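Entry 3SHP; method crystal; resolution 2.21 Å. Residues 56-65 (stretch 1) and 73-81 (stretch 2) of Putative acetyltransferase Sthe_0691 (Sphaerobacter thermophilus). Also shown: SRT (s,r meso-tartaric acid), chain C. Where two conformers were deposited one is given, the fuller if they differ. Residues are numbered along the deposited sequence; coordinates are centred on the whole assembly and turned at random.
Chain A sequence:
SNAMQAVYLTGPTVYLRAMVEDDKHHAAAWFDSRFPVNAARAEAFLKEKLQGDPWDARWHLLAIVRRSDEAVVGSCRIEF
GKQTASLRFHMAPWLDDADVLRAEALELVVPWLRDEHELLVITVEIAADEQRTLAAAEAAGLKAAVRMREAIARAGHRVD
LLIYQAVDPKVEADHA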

ATOM      1  N   ASP A  56     -27.897  14.762 -13.692  1.00 47.60           N
ATOM      2  CA  ASP A  56     -27.915  15.291 -15.062  1.00 46.00           C
ATOM      3  C   ASP A  56     -26.537  15.521 -15.693  1.00 43.99           C
ATOM      4  O   ASP A  56     -26.441  15.905 -16.864  1.00 43.64           O
ATOM      5  N   ALA A  57     -25.479  15.300 -14.924  1.00 41.64           N
ATOM      6  CA  ALA A  57     -24.123  15.430 -15.440  1.00 39.61           C
ATOM      7  C   ALA A  57     -23.874  14.396 -16.553  1.00 38.83           C
ATOM      8  O   ALA A  57     -24.392  13.265 -16.498  1.00 39.05           O
ATOM      9  N   ARG A  58     -23.113  14.789 -17.571  1.00 37.34           N
ATOM     10  CA  ARG A  58     -22.804  13.880 -18.672  1.00 36.86           C
ATOM     11  C   ARG A  58     -21.291  13.860 -18.907  1.00 35.49           C
ATOM     12  O   ARG A  58     -20.689  14.898 -19.144  1.00 35.32           O
ATOM     13  N   TRP A  59     -20.699  12.674 -18.815  1.00 33.95           N
ATOM     14  CA  TRP A  59     -19.272  12.495 -19.019  1.00 33.10           C
ATOM     15  C   TRP A  59     -19.005  11.867 -20.367  1.00 32.99           C
ATOM     16  O   TRP A  59     -19.748  10.985 -20.832  1.00 33.34           O
ATOM     17  N   HIS A  60     -17.930  12.308 -20.994  1.00 32.11           N
ATOM     18  CA  HIS A  60     -17.566  11.775 -22.297  1.00 31.48           C
ATOM     19  C   HIS A  60     -16.082  11.588 -22.390  1.00 29.73           C
ATOM     20  O   HIS A  60     -15.308  12.222 -21.652  1.00 29.20           O
ATOM     21  N   LEU A  61     -15.697  10.696 -23.285  1.00 28.31           N
ATOM     22  CA  LEU A  61     -14.304  10.448 -23.561  1.00 27.07           C
ATOM     23  C   LEU A  61     -14.046  10.491 -25.052  1.00 25.99           C
ATOM     24  O   LEU A  61     -14.704   9.773 -25.804  1.00 26.16           O
ATOM     25  N   LEU A  62     -13.084  11.316 -25.462  1.00 24.20           N
ATOM     26  CA  LEU A  62     -12.647  11.368 -26.828  1.00 23.45           C
ATOM     27  C   LEU A  62     -11.244  10.775 -26.910  1.00 23.64           C
ATOM     28  O   LEU A  62     -10.378  11.112 -26.089  1.00 24.56           O
ATOM     29  N   ALA A  63     -11.024   9.883 -27.869  1.00 22.36           N
ATOM     30  CA  ALA A  63      -9.689   9.410 -28.161  1.00 22.19           C
ATOM     31  C   ALA A  63      -8.968  10.429 -29.010  1.00 22.12           C
ATOM     32  O   ALA A  63      -9.564  11.038 -29.918  1.00 21.56           O
ATOM     33  N   ILE A  64      -7.684  10.614 -28.748  1.00 22.24           N
ATOM     34  CA  ILE A  64      -6.879  11.439 -29.643  1.00 22.56           C
ATOM     35  C   ILE A  64      -6.075  10.452 -30.489  1.00 23.40           C
ATOM     36  O   ILE A  64      -5.334   9.616 -29.947  1.00 23.22           O
ATOM     37  N   VAL A  65      -6.242  10.518 -31.806  1.00 23.34           N
ATOM     38  CA  VAL A  65      -5.721   9.472 -32.682  1.00 24.39           C
ATOM     39  C   VAL A  65      -4.727  10.078 -33.651  1.00 25.84           C
ATOM     40  O   VAL A  65      -5.041  11.034 -34.353  1.00 25.79           O
ATOM     41  N   VAL A  73      -3.059   8.136 -29.091  1.00 23.78           N
ATOM     42  CA  VAL A  73      -1.950   8.774 -28.406  1.00 23.36           C
ATOM     43  C   VAL A  73      -2.388   9.529 -27.139  1.00 23.75           C
ATOM     44  O   VAL A  73      -1.548  10.016 -26.354  1.00 23.70           O
ATOM     45  N   GLY A  74      -3.696   9.619 -26.921  1.00 23.06           N
ATOM     46  CA  GLY A  74      -4.176  10.208 -25.706  1.00 22.88           C
ATOM     47  C   GLY A  74      -5.673  10.208 -25.658  1.00 23.66           C
ATOM     48  O   GLY A  74      -6.331   9.617 -26.525  1.00 24.21           O
ATOM     49  N   SER A  75      -6.216  10.878 -24.648  0.50 23.12           N
ATOM     50  CA  SER A  75      -7.647  10.967 -24.472  0.50 23.06           C
ATOM     51  C   SER A  75      -7.983  12.347 -23.949  0.50 23.03           C
ATOM     52  O   SER A  75      -7.148  13.029 -23.350  0.50 22.72           O
ATOM     53  N   CYS A  76      -9.205  12.772 -24.201  1.00 23.30           N
ATOM     54  CA  CYS A  76      -9.672  14.019 -23.654  1.00 24.09           C
ATOM     55  C   CYS A  76     -10.901  13.675 -22.839  1.00 24.42           C
ATOM     56  O   CYS A  76     -11.917  13.208 -23.393  1.00 25.17           O
ATOM     57  N   ARG A  77     -10.824  13.892 -21.531  1.00 24.41           N
ATOM     58  CA  ARG A  77     -11.981  13.622 -20.686  1.00 25.05           C
ATOM     59  C   ARG A  77     -12.830  14.870 -20.484  1.00 24.84           C
ATOM     60  O   ARG A  77     -12.341  15.905 -20.047  1.00 24.44           O
ATOM     61  N   ILE A  78     -14.107  14.773 -20.819  1.00 25.16           N
ATOM     62  CA  ILE A  78     -14.968  15.916 -20.724  1.00 25.45           C
ATOM     63  C   ILE A  78     -16.118  15.645 -19.754  1.00 26.30           C
ATOM     64  O   ILE A  78     -16.728  14.567 -19.791  1.00 26.67           O
ATOM     65  N   GLU A  79     -16.436  16.639 -18.920  1.00 26.12           N
ATOM     66  CA  GLU A  79     -17.581  16.539 -18.009  1.00 26.84           C
ATOM     67  C   GLU A  79     -18.520  17.729 -18.235  1.00 27.37           C
ATOM     68  O   GLU A  79     -18.120  18.881 -18.053  1.00 27.11           O
ATOM     69  N   PHE A  80     -19.741  17.459 -18.678  1.00 28.18           N
ATOM     70  CA  PHE A  80     -20.723  18.529 -18.841  1.00 30.01           C
ATOM     71  C   PHE A  80     -21.549  18.668 -17.581  1.00 30.56           C
ATOM     72  O   PHE A  80     -21.924  17.664 -16.952  1.00 30.56           O
ATOM     73  N   GLY A  81     -21.821  19.910 -17.208  1.00 30.69           N
ATOM     74  CA  GLY A  81     -22.901  20.199 -16.282  1.00 32.63           C
ATOM     75  C   GLY A  81     -24.049  20.809 -17.085  1.00 34.46           C
ATOM     76  O   GLY A  81     -24.159  20.600 -18.290  1.00 34.73           O
TER

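How does the pairing begin at Val73 and Gly74? The strands run antiparallel, and Ile64 O accepts a hydrogen bond from Val73 N at 2.8 Å. Val73 (chi1 m) sets CG2 3.8 Å from CG2 of Ile64, an apolar contact. Gly74 has no side chain, and Ile64, with chi1 m and chi2 t, places its CD1 3.9 Å from Ser75 N.

What do Ser75 and Cys76 contribute? Ser75 (chi1 p) lies on the face of Ala63 and Leu61, its CB 4.5 Å from Leu61 CD2. Cys76 (chi1 t) is on the other face, where its CB lies 4.3 Å from Leu62 CB, beside a backbone pair closed by Cys76 N to Leu62 O at 2.8 Å.

Why does Arg77 lie so snugly between its neighbours? Its extended start (chi1 and chi2 t) turns at chi3 (m), so that Leu61 CG sits over one face of the guanidinium, while Arg77 CD meets the edge of the Trp59 ring, 3.7 Å from CZ3. A water accepts a weak hydrogen bond from Arg77 NH1 (3.0 Å) and donates another weak one to His60 O (3.1 Å), linking side chain to backbone.

Which contacts follow from Ile78 to Phe80? Ile78 (m, t) brings CD1 to 3.8 Å from Leu62 CD1. Glu79 (chi1 and chi2 t) lays its aliphatic part over the face of Trp59 (chi1 m), with CB 4.0 Å from the six-membered ring centroid; its carboxylate is satisfied elsewhere in the structure. Trp59's backbone holds the tartaric acid, N donating to O11 (3.1 Å) and O accepting from O2 (2.6 Å). Phe80 and His60, both chi1 m, meet rim to rim, Phe80 CE1 lying 3.6 Å from His60 CD2.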

ATOM      1  CB  ASP A  56     -28.716  16.586 -15.103  1.00 46.30           C
ATOM      2  CG  ASP A  56     -30.131  16.398 -14.608  1.00 48.18           C
ATOM      3  OD1 ASP A  56     -30.732  15.351 -14.932  1.00 49.54           O
ATOM      4  OD2 ASP A  56     -30.635  17.290 -13.887  1.00 49.37           O
ATOM      5  CB  ALA A  57     -23.128  15.269 -14.317  1.00 38.98           C
ATOM      6  CB  ARG A  58     -23.578  14.246 -19.958  1.00 37.01           C
ATOM      7  CG  ARG A  58     -25.128  14.024 -19.890  1.00 40.62           C
ATOM      8  CD  ARG A  58     -25.498  12.524 -19.656  1.00 45.19           C
ATOM      9  NE  ARG A  58     -26.942  12.270 -19.561  1.00 49.49           N
ATOM     10  CZ  ARG A  58     -27.619  12.066 -18.418  1.00 52.17           C
ATOM     11  NH1 ARG A  58     -27.013  12.085 -17.218  1.00 52.08           N
ATOM     12  NH2 ARG A  58     -28.928  11.842 -18.473  1.00 53.60           N
ATOM     13  CB  TRP A  59     -18.669  11.586 -17.963  1.00 32.44           C
ATOM     14  CG  TRP A  59     -18.675  12.115 -16.569  1.00 33.22           C
ATOM     15  CD1 TRP A  59     -19.768  12.268 -15.739  1.00 33.07           C
ATOM     16  CD2 TRP A  59     -17.533  12.487 -15.800  1.00 31.78           C
ATOM     17  NE1 TRP A  59     -19.360  12.735 -14.510  1.00 32.85           N
ATOM     18  CE2 TRP A  59     -17.995  12.871 -14.521  1.00 32.84           C
ATOM     19  CE3 TRP A  59     -16.168  12.553 -16.070  1.00 30.81           C
ATOM     20  CZ2 TRP A  59     -17.131  13.307 -13.521  1.00 32.49           C
ATOM     21  CZ3 TRP A  59     -15.311  12.984 -15.077  1.00 31.41           C
ATOM     22  CH2 TRP A  59     -15.795  13.350 -13.816  1.00 32.05           C
ATOM     23  CB  HIS A  60     -18.090  12.689 -23.404  1.00 31.98           C
ATOM     24  CG  HIS A  60     -19.584  12.778 -23.421  1.00 35.84           C
ATOM     25  ND1 HIS A  60     -20.383  11.769 -23.918  1.00 38.21           N
ATOM     26  CD2 HIS A  60     -20.430  13.731 -22.945  1.00 37.48           C
ATOM     27  CE1 HIS A  60     -21.657  12.106 -23.771  1.00 39.65           C
ATOM     28  NE2 HIS A  60     -21.712  13.295 -23.186  1.00 37.70           N
ATOM     29  CB  LEU A  61     -13.955   9.060 -23.070  1.00 27.07           C
ATOM     30  CG  LEU A  61     -13.436   8.938 -21.666  1.00 27.64           C
ATOM     31  CD1 LEU A  61     -13.258   7.422 -21.381  1.00 29.07           C
ATOM     32  CD2 LEU A  61     -12.135   9.705 -21.530  1.00 26.47           C
ATOM     33  CB  LEU A  62     -12.633  12.814 -27.333  1.00 23.23           C
ATOM     34  CG  LEU A  62     -13.970  13.579 -27.365  1.00 23.49           C
ATOM     35  CD1 LEU A  62     -13.754  14.983 -27.888  1.00 22.69           C
ATOM     36  CD2 LEU A  62     -15.015  12.848 -28.234  1.00 21.42           C
ATOM     37  CB  ALA A  63      -9.767   8.107 -28.917  1.00 22.14           C
ATOM     38  CB  ILE A  64      -5.962  12.369 -28.865  1.00 23.07           C
ATOM     39  CG1 ILE A  64      -6.785  13.265 -27.913  1.00 23.10           C
ATOM     40  CG2 ILE A  64      -5.049  13.181 -29.825  1.00 23.33           C
ATOM     41  CD1 ILE A  64      -5.909  14.022 -26.872  1.00 21.60           C
ATOM     42  CB  VAL A  65      -6.868   8.747 -33.470  1.00 24.58           C
ATOM     43  CG1 VAL A  65      -6.321   7.636 -34.357  1.00 25.15           C
ATOM     44  CG2 VAL A  65      -7.966   8.203 -32.531  1.00 22.57           C
ATOM     45  CB  VAL A  73      -1.150   9.701 -29.356  1.00 23.73           C
ATOM     46  CG1 VAL A  73      -0.606   8.906 -30.545  1.00 22.45           C
ATOM     47  CG2 VAL A  73      -2.018  10.913 -29.823  1.00 22.66           C
ATOM     48  CB  SER A  75      -8.125   9.907 -23.477  0.50 23.15           C
ATOM     49  OG  SER A  75      -7.562  10.160 -22.211  0.50 22.02           O
ATOM     50  CB  CYS A  76      -9.999  15.006 -24.776  1.00 24.16           C
ATOM     51  SG  CYS A  76     -10.714  16.532 -24.124  1.00 27.67           S
ATOM     52  CB  ARG A  77     -11.576  13.034 -19.342  1.00 24.65           C
ATOM     53  CG  ARG A  77     -12.794  12.485 -18.625  1.00 27.17           C
ATOM     54  CD  ARG A  77     -12.482  11.916 -17.248  1.00 27.51           C
ATOM     55  NE  ARG A  77     -11.664  10.710 -17.271  1.00 29.21           N
ATOM     56  CZ  ARG A  77     -12.141   9.470 -17.404  1.00 31.19           C
ATOM     57  NH1 ARG A  77     -13.456   9.248 -17.563  1.00 30.09           N
ATOM     58  NH2 ARG A  77     -11.292   8.437 -17.371  1.00 31.87           N
ATOM     59  CB  ILE A  78     -15.572  16.277 -22.107  1.00 25.76           C
ATOM     60  CG1 ILE A  78     -14.465  16.475 -23.162  1.00 25.22           C
ATOM     61  CG2 ILE A  78     -16.444  17.525 -21.985  1.00 24.35           C
ATOM     62  CD1 ILE A  78     -14.997  16.466 -24.606  1.00 24.22           C
ATOM     63  CB  GLU A  79     -17.089  16.448 -16.545  1.00 26.21           C
ATOM     64  CG  GLU A  79     -18.176  16.598 -15.496  1.00 26.81           C
ATOM     65  CD  GLU A  79     -17.688  17.180 -14.161  1.00 28.24           C
ATOM     66  OE1 GLU A  79     -16.552  17.728 -14.078  1.00 26.39           O
ATOM     67  OE2 GLU A  79     -18.470  17.094 -13.188  1.00 29.68           O
ATOM     68  CB  PHE A  80     -21.687  18.295 -20.023  1.00 30.56           C
ATOM     69  CG  PHE A  80     -21.035  18.382 -21.373  1.00 32.06           C
ATOM     70  CD1 PHE A  80     -20.877  17.239 -22.152  1.00 33.49           C
ATOM     71  CD2 PHE A  80     -20.574  19.597 -21.867  1.00 32.42           C
ATOM     72  CE1 PHE A  80     -20.267  17.296 -23.394  1.00 33.92           C
ATOM     73  CE2 PHE A  80     -19.949  19.669 -23.128  1.00 32.63           C
ATOM     74  CZ  PHE A  80     -19.796  18.513 -23.887  1.00 32.49           C
TER
HETATM   75  O1  SRT C 174     -22.344   8.614 -16.754  1.00 62.13           O
HETATM   76  O11 SRT C 174     -22.221   9.986 -18.439  1.00 60.33           O
HETATM   77  C1  SRT C 174     -21.804   8.963 -17.830  1.00 61.88           C
HETATM   78  C2  SRT C 174     -20.632   8.126 -18.355  1.00 61.85           C
HETATM   79  O2  SRT C 174     -19.827   8.835 -19.315  1.00 61.27           O
HETATM   80  C3  SRT C 174     -21.041   6.828 -19.059  1.00 62.09           C
HETATM   81  O3  SRT C 174     -22.388   6.471 -18.743  1.00 62.74           O
HETATM   82  C4  SRT C 174     -20.080   5.696 -18.738  1.00 61.68           C
HETATM   83  O4  SRT C 174     -19.985   5.257 -17.561  1.00 60.74           O
HETATM   84  O41 SRT C 174     -19.403   5.212 -19.675  1.00 61.05           O
HETATM   85  O   HOH W   1     -25.098  17.430 -18.776  1.00 56.48           O
HETATM   86  O   HOH W   2     -15.656  10.534 -19.061  1.00 27.57           O